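Local coordinates for protein phospho-furanose lactonase (Mycoplasma synoviae, PDB 3OVG) that hydrolyses 1,4-lactones, notably D-xylono-1,4-lactone-5-phosphate and L-arabino-1,4-lactone-5-phosphate, with two zinc ions bound in each subunit, at residues Ala50-Phe55 with Ala85-Asn90; Lys56-Arg61 with Phe293-Leu298; Lys169-Ala174 with Ile185-Gln190; Glu197-Leu202 with Thr233-Cys238; Asp240-Val245 with Ser251-Asn256. All coordinates share one frame; numbering follows the deposited sequence.

Contact 1: residues Ala50-Phe55 with Ala85-Asn90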
# COMPACT_ATOMS: atom_id res chain seq x y z
N ALA A 50 2.93 33.44 2.45
CA ALA A 50 1.89 33.05 1.49
C ALA A 50 0.49 33.23 2.04
O ALA A 50 -0.43 33.55 1.28
CB ALA A 50 2.09 31.63 1.02
N SER A 51 0.30 32.97 3.33
CA SER A 51 -1.03 33.04 3.93
C SER A 51 -1.51 34.49 3.97
O SER A 51 -2.71 34.81 3.69
CB SER A 51 -1.02 32.46 5.35
OG SER A 51 -0.70 31.08 5.33
N ILE A 52 -0.58 35.36 4.34
CA ILE A 52 -0.85 36.80 4.40
C ILE A 52 -1.21 37.35 3.02
O ILE A 52 -2.16 38.12 2.88
CB ILE A 52 0.36 37.53 4.97
CG1 ILE A 52 0.57 37.13 6.44
CG2 ILE A 52 0.22 39.01 4.78
CD1 ILE A 52 1.83 37.71 7.08
N LYS A 53 -0.47 36.97 1.98
CA LYS A 53 -0.83 37.42 0.63
C LYS A 53 -2.21 36.89 0.25
O LYS A 53 -2.98 37.57 -0.38
CB LYS A 53 0.19 36.95 -0.41
CG LYS A 53 1.62 37.47 -0.20
CD LYS A 53 2.61 36.70 -1.10
CE LYS A 53 4.02 37.29 -0.97
NZ LYS A 53 5.08 36.46 -1.64
N GLU A 54 -2.53 35.65 0.64
CA GLU A 54 -3.87 35.13 0.34
C GLU A 54 -4.93 35.96 1.07
O GLU A 54 -5.94 36.37 0.48
CB GLU A 54 -3.99 33.62 0.67
CG GLU A 54 -5.17 32.88 0.02
CD GLU A 54 -5.02 32.67 -1.51
OE1 GLU A 54 -3.98 33.06 -2.11
OE2 GLU A 54 -5.96 32.12 -2.12
N PHE A 55 -4.70 36.21 2.36
CA PHE A 55 -5.64 36.97 3.17
C PHE A 55 -5.91 38.35 2.53
O PHE A 55 -7.07 38.80 2.47
CB PHE A 55 -5.10 37.13 4.59
CG PHE A 55 -6.17 37.31 5.65
CD1 PHE A 55 -7.31 38.08 5.40
CD2 PHE A 55 -6.04 36.69 6.88
CE1 PHE A 55 -8.31 38.25 6.37
CE2 PHE A 55 -7.03 36.86 7.88
CZ PHE A 55 -8.18 37.63 7.61
N ALA A 85 -2.63 37.37 11.66
CA ALA A 85 -3.64 38.31 12.14
C ALA A 85 -3.07 39.73 12.26
O ALA A 85 -3.69 40.71 11.84
CB ALA A 85 -4.21 37.84 13.52
N ASN A 86 -1.88 39.84 12.85
CA ASN A 86 -1.25 41.15 13.06
C ASN A 86 -0.86 41.81 11.75
O ASN A 86 -0.87 43.04 11.64
CB ASN A 86 -0.00 40.98 13.94
CG ASN A 86 -0.34 40.96 15.42
OD1 ASN A 86 -1.05 41.82 15.91
ND2 ASN A 86 0.18 39.98 16.12
N ALA A 87 -0.49 41.00 10.77
CA ALA A 87 -0.12 41.51 9.46
C ALA A 87 -1.33 42.12 8.73
O ALA A 87 -1.18 43.01 7.89
CB ALA A 87 0.52 40.43 8.63
N VAL A 88 -2.53 41.67 9.08
CA VAL A 88 -3.67 42.22 8.37
C VAL A 88 -4.61 43.08 9.21
O VAL A 88 -5.62 43.56 8.69
CB VAL A 88 -4.49 41.14 7.58
CG1 VAL A 88 -3.60 40.37 6.62
CG2 VAL A 88 -5.26 40.19 8.53
N LYS A 89 -4.31 43.28 10.49
CA LYS A 89 -5.24 44.04 11.32
C LYS A 89 -5.51 45.47 10.80
O LYS A 89 -6.65 45.93 10.83
CB LYS A 89 -4.88 44.05 12.82
CG LYS A 89 -3.48 44.51 13.18
CD LYS A 89 -3.46 45.07 14.63
CE LYS A 89 -2.04 45.06 15.23
NZ LYS A 89 -0.90 45.15 14.22
N ASN A 90 -4.47 46.13 10.28
CA ASN A 90 -4.64 47.50 9.78
C ASN A 90 -5.44 47.62 8.49
O ASN A 90 -5.92 48.71 8.15
CB ASN A 90 -3.29 48.19 9.62
CG ASN A 90 -2.64 48.44 10.94
OD1 ASN A 90 -3.33 48.64 11.97
ND2 ASN A 90 -1.29 48.45 10.94
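I52 meets A87 and V88 where helix 48-60 lies beside helix 78-88. Its CD1 reaches the methyl of A87, and the two carbons, I52 CD1 and A87 CB, are only 3.4 Å apart. That is tighter than usual van der Waals contact. CG1 of I52 sits anti to the carbonyl carbon (chi1 -66°), and the extended chain carries CD1 on to A87. The other branch, CG2, faces the next residue more loosely, with I52 CG2 4.5 Å from V88 CG1. The CA atoms of I52 and A87, 7.0 Å apart, mark the nearest approach of the two backbones. Both helices belong to the outer layer of the TIM barrel of the phosphotriesterase family. They follow strands 22-25 and 63-68, which are neighbours in the parallel sheet. One turn further on, F55 offers a ring face to V88. CG2 of V88 stands 3.8 Å from the centroid of the F55 ring, 10° off its normal, in a CH-pi contact. CG1 of V88 lies near the root of the same side chain, 4.1 Å from F55 CB. The ring of F55 also meets that of F29, with planes at about 15°, and touches V95 of strand 94-97.

Contact 2: residues Lys56-Arg61 with Phe293-Leu298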
# COMPACT_ATOMS: atom_id res chain seq x y z
N LYS A 56 -4.84 39.02 2.07
CA LYS A 56 -4.93 40.31 1.37
C LYS A 56 -5.78 40.23 0.09
O LYS A 56 -6.53 41.16 -0.23
CB LYS A 56 -3.54 40.87 1.06
CG LYS A 56 -2.77 41.36 2.32
CD LYS A 56 -1.32 41.78 2.03
CE LYS A 56 -0.67 42.51 3.23
NZ LYS A 56 0.84 42.65 3.14
N GLU A 57 -5.69 39.14 -0.65
CA GLU A 57 -6.60 39.01 -1.79
C GLU A 57 -8.07 38.93 -1.35
O GLU A 57 -8.98 39.51 -1.97
CB GLU A 57 -6.22 37.80 -2.65
CG GLU A 57 -4.96 38.06 -3.42
CD GLU A 57 -4.48 36.87 -4.23
OE1 GLU A 57 -5.30 36.00 -4.60
OE2 GLU A 57 -3.25 36.80 -4.48
N PHE A 58 -8.31 38.18 -0.29
CA PHE A 58 -9.65 38.06 0.28
C PHE A 58 -10.18 39.43 0.71
O PHE A 58 -11.33 39.74 0.49
CB PHE A 58 -9.58 37.08 1.45
CG PHE A 58 -10.85 36.95 2.26
CD1 PHE A 58 -11.92 36.23 1.78
CD2 PHE A 58 -10.93 37.49 3.53
CE1 PHE A 58 -13.06 36.04 2.52
CE2 PHE A 58 -12.09 37.33 4.30
CZ PHE A 58 -13.16 36.61 3.79
N ILE A 59 -9.33 40.23 1.35
CA ILE A 59 -9.71 41.57 1.78
C ILE A 59 -9.90 42.46 0.54
O ILE A 59 -10.92 43.16 0.40
CB ILE A 59 -8.68 42.13 2.82
CG1 ILE A 59 -8.83 41.39 4.16
CG2 ILE A 59 -8.84 43.63 3.03
CD1 ILE A 59 -7.64 41.52 5.11
N ASP A 60 -8.96 42.38 -0.40
CA ASP A 60 -9.10 43.08 -1.68
C ASP A 60 -10.51 42.90 -2.27
O ASP A 60 -11.10 43.84 -2.80
CB ASP A 60 -8.05 42.60 -2.67
CG ASP A 60 -8.26 43.17 -4.08
OD1 ASP A 60 -8.97 42.53 -4.87
OD2 ASP A 60 -7.72 44.26 -4.39
N ARG A 61 -11.06 41.69 -2.16
CA ARG A 61 -12.37 41.43 -2.78
C ARG A 61 -13.50 41.86 -1.87
O ARG A 61 -14.66 41.76 -2.25
CB ARG A 61 -12.55 39.94 -3.14
CG ARG A 61 -11.54 39.37 -4.13
CD ARG A 61 -11.63 40.03 -5.50
NE ARG A 61 -10.88 39.27 -6.49
CZ ARG A 61 -9.55 39.16 -6.51
NH1 ARG A 61 -8.83 39.77 -5.57
NH2 ARG A 61 -8.94 38.45 -7.45
N PHE A 293 -6.64 27.95 -7.67
CA PHE A 293 -7.56 28.95 -7.13
C PHE A 293 -7.53 28.89 -5.63
O PHE A 293 -7.20 27.86 -5.04
CB PHE A 293 -8.99 28.72 -7.64
CG PHE A 293 -9.17 29.06 -9.08
CD1 PHE A 293 -8.94 30.36 -9.52
CD2 PHE A 293 -9.51 28.09 -10.00
CE1 PHE A 293 -9.06 30.68 -10.86
CE2 PHE A 293 -9.64 28.40 -11.35
CZ PHE A 293 -9.42 29.69 -11.78
N GLY A 294 -7.90 30.00 -5.00
CA GLY A 294 -7.98 30.08 -3.54
C GLY A 294 -9.16 30.92 -3.07
O GLY A 294 -10.28 30.83 -3.61
N LEU A 295 -8.91 31.76 -2.07
CA LEU A 295 -9.97 32.56 -1.45
C LEU A 295 -10.64 33.52 -2.45
O LEU A 295 -11.85 33.71 -2.38
CB LEU A 295 -9.43 33.29 -0.20
CG LEU A 295 -9.26 32.54 1.15
CD1 LEU A 295 -8.79 31.12 0.98
CD2 LEU A 295 -8.37 33.28 2.18
N ALA A 296 -9.90 34.09 -3.40
CA ALA A 296 -10.50 35.06 -4.32
C ALA A 296 -11.58 34.42 -5.19
O ALA A 296 -12.51 35.09 -5.65
CB ALA A 296 -9.43 35.77 -5.18
N TYR A 297 -11.43 33.12 -5.44
CA TYR A 297 -12.40 32.33 -6.22
C TYR A 297 -13.83 32.50 -5.70
O TYR A 297 -14.79 32.48 -6.49
CB TYR A 297 -12.03 30.85 -6.18
CG TYR A 297 -12.84 29.92 -7.09
CD1 TYR A 297 -13.91 29.21 -6.59
CD2 TYR A 297 -12.50 29.73 -8.44
CE1 TYR A 297 -14.65 28.34 -7.39
CE2 TYR A 297 -13.23 28.87 -9.26
CZ TYR A 297 -14.32 28.18 -8.72
OH TYR A 297 -15.07 27.30 -9.46
N LEU A 298 -13.97 32.65 -4.37
CA LEU A 298 -15.29 32.83 -3.78
C LEU A 298 -16.02 33.98 -4.49
O LEU A 298 -17.16 33.84 -4.92
CB LEU A 298 -15.19 33.10 -2.27
CG LEU A 298 -16.55 33.43 -1.63
CD1 LEU A 298 -17.48 32.24 -1.77
CD2 LEU A 298 -16.44 33.85 -0.18
O HOH W 1 -7.03 33.87 -3.83
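A296 has the most surface buried here, and its methyl is met chiefly by R61. The guanidinium of R61 lies with one face over that methyl. A296 CB stands 3.5 Å above the plane, offset toward the rim and nearest NH2. The R61 chain is bent at chi2 (-64°), which folds the flat group back over A296. Its charge is engaged by acids: NE forms a salt bridge with D300, and NH1 forms one with D60, as a weak hydrogen bond between R61 NH1 and D60 OD1 at 2.9 Å. The guanidinium is therefore held by its nitrogens while a face rests on carbon.

F58 is the second main residue. F58 CB packs 4.1 Å from L295 CD2, and CB of L295 approaches the F58 ring obliquely. The third link is polar and runs through water. One water donates to E57 OE1 at 2.9 Å and accepts from the backbone A296 N, also at 2.9 Å. E57 OE2 is taken by R282 in a salt bridge and by N283 in a hydrogen bond, so the carboxylate is gripped at both oxygens.

The contact joins the end of helix 48-60 to the start of helix 296-309, early and late parts of the TIM barrel. L295 also touches D27 and F29, in the loop after strand 22-25. F58 and L295 both touch I66 of strand 63-68.

Contact 3: residues Lys169-Ala174 with Ile185-Gln190. With ZN (zinc ion), chain H.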
# COMPACT_ATOMS: atom_id res chain seq x y z
N LYS A 169 -18.70 12.46 23.19
CA LYS A 169 -17.95 13.11 24.28
C LYS A 169 -17.49 14.52 23.87
O LYS A 169 -17.63 15.48 24.63
CB LYS A 169 -16.73 12.27 24.66
CG LYS A 169 -16.07 12.73 25.96
CD LYS A 169 -15.03 11.71 26.45
CE LYS A 169 -14.31 12.24 27.67
NZ LYS A 169 -13.20 11.33 28.03
N ALA A 170 -16.97 14.65 22.66
CA ALA A 170 -16.47 15.95 22.21
C ALA A 170 -17.65 16.88 21.96
O ALA A 170 -17.55 18.09 22.20
CB ALA A 170 -15.61 15.79 20.95
N LEU A 171 -18.80 16.34 21.54
CA LEU A 171 -20.00 17.17 21.37
C LEU A 171 -20.46 17.71 22.72
O LEU A 171 -20.86 18.86 22.84
CB LEU A 171 -21.15 16.41 20.67
CG LEU A 171 -20.95 16.13 19.17
CD1 LEU A 171 -22.02 15.19 18.65
CD2 LEU A 171 -20.99 17.43 18.39
N GLU A 172 -20.39 16.88 23.75
CA GLU A 172 -20.78 17.30 25.09
C GLU A 172 -19.78 18.37 25.55
O GLU A 172 -20.14 19.38 26.14
CB GLU A 172 -20.80 16.11 26.08
CG GLU A 172 -21.03 16.58 27.53
CD GLU A 172 -21.29 15.46 28.51
OE1 GLU A 172 -21.54 14.32 28.10
OE2 GLU A 172 -21.24 15.73 29.72
N VAL A 173 -18.51 18.15 25.26
CA VAL A 173 -17.51 19.13 25.64
C VAL A 173 -17.83 20.48 24.94
O VAL A 173 -17.79 21.54 25.55
CB VAL A 173 -16.09 18.64 25.31
CG1 VAL A 173 -15.11 19.84 25.30
CG2 VAL A 173 -15.64 17.56 26.32
N ALA A 174 -18.19 20.42 23.66
CA ALA A 174 -18.49 21.64 22.92
C ALA A 174 -19.73 22.34 23.51
O ALA A 174 -19.73 23.54 23.75
CB ALA A 174 -18.73 21.31 21.48
N ILE A 185 -20.10 27.40 18.17
CA ILE A 185 -19.73 26.01 17.97
C ILE A 185 -19.70 25.81 16.47
O ILE A 185 -20.61 26.30 15.77
CB ILE A 185 -20.82 25.07 18.59
CG1 ILE A 185 -20.86 25.19 20.13
CG2 ILE A 185 -20.63 23.64 18.16
CD1 ILE A 185 -22.01 24.45 20.76
N LEU A 186 -18.68 25.15 15.95
CA LEU A 186 -18.78 24.61 14.59
C LEU A 186 -18.41 23.12 14.57
O LEU A 186 -17.37 22.71 15.12
CB LEU A 186 -17.94 25.41 13.59
CG LEU A 186 -17.97 24.92 12.12
CD1 LEU A 186 -17.88 26.07 11.09
CD2 LEU A 186 -16.87 23.89 11.84
N VAL A 187 -19.27 22.31 13.96
CA VAL A 187 -19.01 20.87 13.85
C VAL A 187 -18.68 20.39 12.42
O VAL A 187 -19.42 20.69 11.48
CB VAL A 187 -20.17 20.04 14.42
CG1 VAL A 187 -19.77 18.53 14.49
CG2 VAL A 187 -20.52 20.53 15.85
N HIS A 188 -17.55 19.68 12.27
CA HIS A 188 -17.17 18.98 11.04
C HIS A 188 -17.99 17.70 10.92
O HIS A 188 -17.91 16.85 11.81
CB HIS A 188 -15.65 18.63 11.06
CG HIS A 188 -15.27 17.41 10.26
ND1 HIS A 188 -14.50 17.47 9.12
CD2 HIS A 188 -15.56 16.09 10.44
CE1 HIS A 188 -14.33 16.25 8.62
NE2 HIS A 188 -14.96 15.39 9.41
N THR A 189 -18.79 17.55 9.87
CA THR A 189 -19.38 16.23 9.61
C THR A 189 -18.57 15.59 8.49
O THR A 189 -17.92 16.31 7.72
CB THR A 189 -20.87 16.31 9.22
OG1 THR A 189 -21.00 17.05 8.00
CG2 THR A 189 -21.67 17.00 10.33
N GLN A 190 -18.57 14.26 8.41
CA GLN A 190 -17.74 13.59 7.42
C GLN A 190 -18.64 13.24 6.22
O GLN A 190 -19.57 12.49 6.36
CB GLN A 190 -17.14 12.35 8.04
CG GLN A 190 -16.15 11.60 7.17
CD GLN A 190 -14.99 12.46 6.77
OE1 GLN A 190 -14.54 13.35 7.52
NE2 GLN A 190 -14.47 12.22 5.57
ZN ZN H . -13.45 19.53 8.35
O HOH W 2 -12.19 20.45 6.43
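Helix 165-181 lies over strand 185-190, with the CA atoms of A174 and I185 6.7 Å apart and those of L171 and V187 8.4 Å apart. L171 reaches across to V187, and the two side chains cross at about a right angle. The touching branches are L171 CD2 and V187 CG2, at 4.0 Å. The extended leucine chain (chi2 171°) brings its end nearer the strand than its CB direction suggests. I185 CD1 rests 3.9 Å from the carbonyl O of A174, and I185 CG2 faces A174 CB at 4.5 Å.

Strand residues alternate in direction. I185 and V187 face the helix, while H188 turns to the metal site, where its ND1 binds zinc at 2.4 Å. H216, the carbamate of K155 and a water 2.5 Å from the zinc complete the site. NE2 of H188 makes a weak, in-plane hydrogen bond to Q190 OE1, 2.8 Å away, which may help fix the ring's rotation.

The strand lies between strands 157-160 and 212-215 of the TIM barrel, and helix 165-181 makes the beta-alpha-beta crossover into it. V187 is also covered by V198 and L202 of helix 195-205, while V173 touches helix 119-131.

Contact 4: residues Glu197-Leu202 with Thr233-Cys238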
# COMPACT_ATOMS: atom_id res chain seq x y z
N GLU A 197 -28.23 14.59 13.61
CA GLU A 197 -28.01 14.02 14.91
C GLU A 197 -27.01 14.86 15.72
O GLU A 197 -27.20 15.08 16.89
CB GLU A 197 -27.59 12.55 14.77
CG GLU A 197 -28.75 11.61 14.32
CD GLU A 197 -29.10 11.79 12.85
OE1 GLU A 197 -28.20 12.12 12.06
OE2 GLU A 197 -30.25 11.59 12.47
N VAL A 198 -25.95 15.35 15.08
CA VAL A 198 -25.07 16.32 15.71
C VAL A 198 -25.88 17.50 16.28
O VAL A 198 -25.77 17.84 17.47
CB VAL A 198 -24.03 16.81 14.74
CG1 VAL A 198 -23.43 18.14 15.27
CG2 VAL A 198 -22.98 15.73 14.56
N ALA A 199 -26.74 18.08 15.44
CA ALA A 199 -27.66 19.16 15.83
C ALA A 199 -28.48 18.81 17.06
O ALA A 199 -28.46 19.52 18.07
CB ALA A 199 -28.59 19.60 14.65
N LYS A 200 -29.20 17.69 17.01
CA LYS A 200 -30.06 17.30 18.13
C LYS A 200 -29.28 17.05 19.40
O LYS A 200 -29.72 17.40 20.50
CB LYS A 200 -30.88 16.08 17.75
CG LYS A 200 -31.91 16.41 16.68
CD LYS A 200 -32.19 15.21 15.78
CE LYS A 200 -33.40 14.42 16.20
NZ LYS A 200 -33.83 13.46 15.09
N HIS A 201 -28.10 16.47 19.26
CA HIS A 201 -27.33 16.16 20.46
C HIS A 201 -26.92 17.45 21.14
O HIS A 201 -27.14 17.60 22.33
CB HIS A 201 -26.13 15.24 20.17
CG HIS A 201 -26.53 13.90 19.67
ND1 HIS A 201 -25.74 13.14 18.83
CD2 HIS A 201 -27.65 13.17 19.88
CE1 HIS A 201 -26.36 12.01 18.54
NE2 HIS A 201 -27.52 12.01 19.17
N LEU A 202 -26.33 18.37 20.40
CA LEU A 202 -25.83 19.60 20.99
C LEU A 202 -26.95 20.31 21.71
O LEU A 202 -26.77 20.78 22.83
CB LEU A 202 -25.22 20.52 19.92
CG LEU A 202 -23.89 20.04 19.38
CD1 LEU A 202 -23.53 20.94 18.22
CD2 LEU A 202 -22.82 20.11 20.47
N THR A 233 -34.14 21.83 13.64
CA THR A 233 -33.20 22.19 14.71
C THR A 233 -32.82 23.67 14.80
O THR A 233 -32.49 24.17 15.89
CB THR A 233 -31.91 21.36 14.62
OG1 THR A 233 -31.12 21.79 13.49
CG2 THR A 233 -32.27 19.86 14.50
N GLY A 234 -32.89 24.37 13.68
CA GLY A 234 -32.63 25.80 13.66
C GLY A 234 -31.15 26.13 13.61
O GLY A 234 -30.75 27.28 13.82
N VAL A 235 -30.31 25.12 13.35
CA VAL A 235 -28.87 25.35 13.28
C VAL A 235 -28.55 26.00 11.94
O VAL A 235 -29.45 26.24 11.13
CB VAL A 235 -28.04 24.06 13.48
CG1 VAL A 235 -28.28 23.47 14.89
CG2 VAL A 235 -28.32 23.03 12.39
N THR A 236 -27.28 26.32 11.72
CA THR A 236 -26.83 26.95 10.48
C THR A 236 -25.87 25.98 9.77
O THR A 236 -25.01 25.33 10.42
CB THR A 236 -26.15 28.32 10.79
OG1 THR A 236 -27.11 29.20 11.38
CG2 THR A 236 -25.51 28.98 9.55
N LEU A 237 -26.07 25.83 8.47
CA LEU A 237 -25.21 24.99 7.64
C LEU A 237 -24.09 25.85 7.09
O LEU A 237 -24.35 26.83 6.41
CB LEU A 237 -26.03 24.34 6.48
CG LEU A 237 -27.28 23.56 6.93
CD1 LEU A 237 -28.03 22.85 5.79
CD2 LEU A 237 -26.92 22.56 8.07
N CYS A 238 -22.84 25.52 7.42
CA CYS A 238 -21.67 26.18 6.85
C CYS A 238 -21.19 25.39 5.65
O CYS A 238 -20.59 24.34 5.79
CB CYS A 238 -20.53 26.32 7.86
SG CYS A 238 -19.08 27.18 7.17
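A199 presses its methyl into the angle formed by T233 and V235. The closest approach is to the threonine hydroxyl, with A199 CB 3.5 Å from T233 OG1. The neighbouring T233 CG2 is 3.7 Å from the same methyl. This is one step round the TIM barrel: helix 195-205 packs beside the turn that joins helix 223-233 to strand 236-239. The contact lies away from the metal site.

V235 adds both branches beside the threonine, V235 CG1 being the nearer at 3.9 Å from A199 CB. K200 adds only its aliphatic part. K200 CG passes T233 CG2 at 4.1 Å, and the two side chains cross at about a right angle. No hydrogen bond spans the segments.

G234 takes the bend between helix and strand with positive phi (82°), a conformation that favours glycine. The strand then runs between strand 212-215 and strand 269-271. V198 and L202 of helix 195-205 pack on L171 of helix 165-181. E197 forms a salt bridge with R301 of a neighbouring subunit. T233 has its OG1 between the backbone N and the carbonyl carbon (chi1 72°), hydrogen-bonded to V229 O and weakly to V235 N, 3.4 Å from T233 OG1.

Contact 5: residues Asp240-Val245 with Ser251-Asn256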
# COMPACT_ATOMS: atom_id res chain seq x y z
N ASP A 240 -18.81 24.49 2.55
CA ASP A 240 -17.70 24.75 1.63
C ASP A 240 -18.08 24.06 0.31
O ASP A 240 -19.26 23.80 0.10
CB ASP A 240 -16.39 24.26 2.22
CG ASP A 240 -16.42 22.78 2.46
OD1 ASP A 240 -15.75 22.07 1.68
OD2 ASP A 240 -17.10 22.32 3.40
N GLY A 241 -17.11 23.76 -0.55
CA GLY A 241 -17.40 23.09 -1.83
C GLY A 241 -17.00 23.80 -3.13
O GLY A 241 -16.74 23.16 -4.16
N PRO A 242 -16.94 25.13 -3.11
CA PRO A 242 -16.43 25.76 -4.34
C PRO A 242 -15.04 25.21 -4.73
O PRO A 242 -14.17 25.08 -3.86
CB PRO A 242 -16.33 27.23 -3.94
CG PRO A 242 -17.41 27.42 -2.93
CD PRO A 242 -17.40 26.12 -2.12
N ASP A 243 -14.85 24.93 -6.03
CA ASP A 243 -13.59 24.34 -6.55
C ASP A 243 -13.15 23.09 -5.83
O ASP A 243 -11.99 22.95 -5.43
CB ASP A 243 -12.44 25.35 -6.60
CG ASP A 243 -11.25 24.86 -7.43
OD1 ASP A 243 -11.46 24.21 -8.48
OD2 ASP A 243 -10.09 25.13 -7.06
N ARG A 244 -14.09 22.16 -5.66
CA ARG A 244 -13.77 20.85 -5.13
C ARG A 244 -14.41 19.80 -6.07
O ARG A 244 -15.29 19.05 -5.66
CB ARG A 244 -14.31 20.70 -3.71
CG ARG A 244 -13.83 21.77 -2.71
CD ARG A 244 -12.31 21.68 -2.51
NE ARG A 244 -11.81 22.66 -1.56
CZ ARG A 244 -11.22 23.81 -1.89
NH1 ARG A 244 -11.07 24.15 -3.16
NH2 ARG A 244 -10.81 24.63 -0.93
N VAL A 245 -13.95 19.76 -7.32
CA VAL A 245 -14.61 18.99 -8.38
C VAL A 245 -14.56 17.48 -8.15
O VAL A 245 -15.49 16.75 -8.52
CB VAL A 245 -14.06 19.40 -9.80
CG1 VAL A 245 -14.63 18.46 -10.88
CG2 VAL A 245 -14.46 20.84 -10.11
N SER A 251 -21.91 23.85 -9.50
CA SER A 251 -23.30 24.11 -9.88
C SER A 251 -24.24 23.43 -8.91
O SER A 251 -25.34 23.90 -8.66
CB SER A 251 -23.59 23.60 -11.29
OG SER A 251 -23.15 22.24 -11.42
N LEU A 252 -23.82 22.30 -8.36
CA LEU A 252 -24.74 21.54 -7.54
C LEU A 252 -24.98 22.27 -6.22
O LEU A 252 -26.12 22.43 -5.80
CB LEU A 252 -24.22 20.11 -7.35
CG LEU A 252 -25.03 19.15 -6.46
CD1 LEU A 252 -26.43 18.94 -7.04
CD2 LEU A 252 -24.28 17.82 -6.30
N LEU A 253 -23.90 22.73 -5.59
CA LEU A 253 -24.00 23.54 -4.38
C LEU A 253 -24.82 24.83 -4.63
O LEU A 253 -25.65 25.22 -3.80
CB LEU A 253 -22.62 23.93 -3.87
CG LEU A 253 -22.65 24.84 -2.64
CD1 LEU A 253 -23.41 24.19 -1.51
CD2 LEU A 253 -21.24 25.19 -2.16
N ALA A 254 -24.57 25.51 -5.74
CA ALA A 254 -25.34 26.70 -6.10
C ALA A 254 -26.84 26.41 -6.15
O ALA A 254 -27.64 27.08 -5.50
CB ALA A 254 -24.85 27.26 -7.45
N GLU A 255 -27.24 25.39 -6.90
CA GLU A 255 -28.66 25.09 -6.99
C GLU A 255 -29.23 24.60 -5.65
O GLU A 255 -30.38 24.88 -5.32
CB GLU A 255 -28.96 24.13 -8.15
CG GLU A 255 -28.51 24.70 -9.52
CD GLU A 255 -28.83 23.77 -10.68
OE1 GLU A 255 -29.13 22.60 -10.41
OE2 GLU A 255 -28.80 24.21 -11.86
N ASN A 256 -28.44 23.90 -4.85
CA ASN A 256 -28.99 23.49 -3.55
C ASN A 256 -29.22 24.69 -2.60
O ASN A 256 -30.24 24.79 -1.87
CB ASN A 256 -28.16 22.34 -2.95
CG ASN A 256 -28.52 21.00 -3.58
OD1 ASN A 256 -29.61 20.84 -4.13
ND2 ASN A 256 -27.62 20.02 -3.48
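L253 touches the loop with a single methyl, CD2. L253 CD2 lies 3.3 Å from D240 O, 4.0 Å from P242 CD and 4.4 Å from G241 CA. The leucine thus meets three successive residues of the loop, mostly along its backbone. CG of L253 is anti to the backbone N (chi1 177°), and this sends the branch toward the chain at G241. The closest backbones are those of G241 and L253, with CA atoms 7.1 Å apart. No hydrogen bond crosses between the segments.

The bend at G241 sets the path of the loop. G241 has a positive phi of 121°, a backbone conformation that favours glycine, and the L253 methyl packs close against it. The loop follows strand 236-239 and leads to helix 250-262, so this is a beta-to-alpha connection at the end of the TIM barrel where the metal site lies. D240 turns away from L253, and its OD2 is hydrogen-bonded to H216, a zinc ligand. This second-shell bond is consistent with a part in positioning that imidazole.

Further along, R244 folds back on the loop. R244 NH1 bonds to D243 O at 2.7 Å, with an N-H...O angle of 161°. The oxygen lies close to the guanidinium plane, while the nitrogen stands above the carbonyl plane. R244 also makes a cation-pi contact with Y280, a substrate-binding residue. F302 of helix 296-309 packs on both P242 and L253. E255, on the helix, hydrogen-bonds Y224 of a neighbouring subunit.

All five contacts belong to one TIM barrel. Contacts 1 and 2 share helix 48-60, and E54 of contact 1 probably hydrogen-bonds the backbone N of L295 in contact 2. Contacts 3 and 4 meet where L202 packs on L171, V187 and I185, and both reach the same parallel sheet. Contacts 2 and 5 touch through Y297 and F293 against P242 and D243. Contacts 2, 3 and 5 are buried; contacts 1 and 4 are partly so. Contacts 1, 3 and 4 are mainly apolar, whereas contact 2 adds a water bridge and a charged group. Contact 5 sets one leucine methyl mainly against loop backbone. Contact 3 holds a zinc ligand, and contact 5 holds an acid hydrogen-bonded to another.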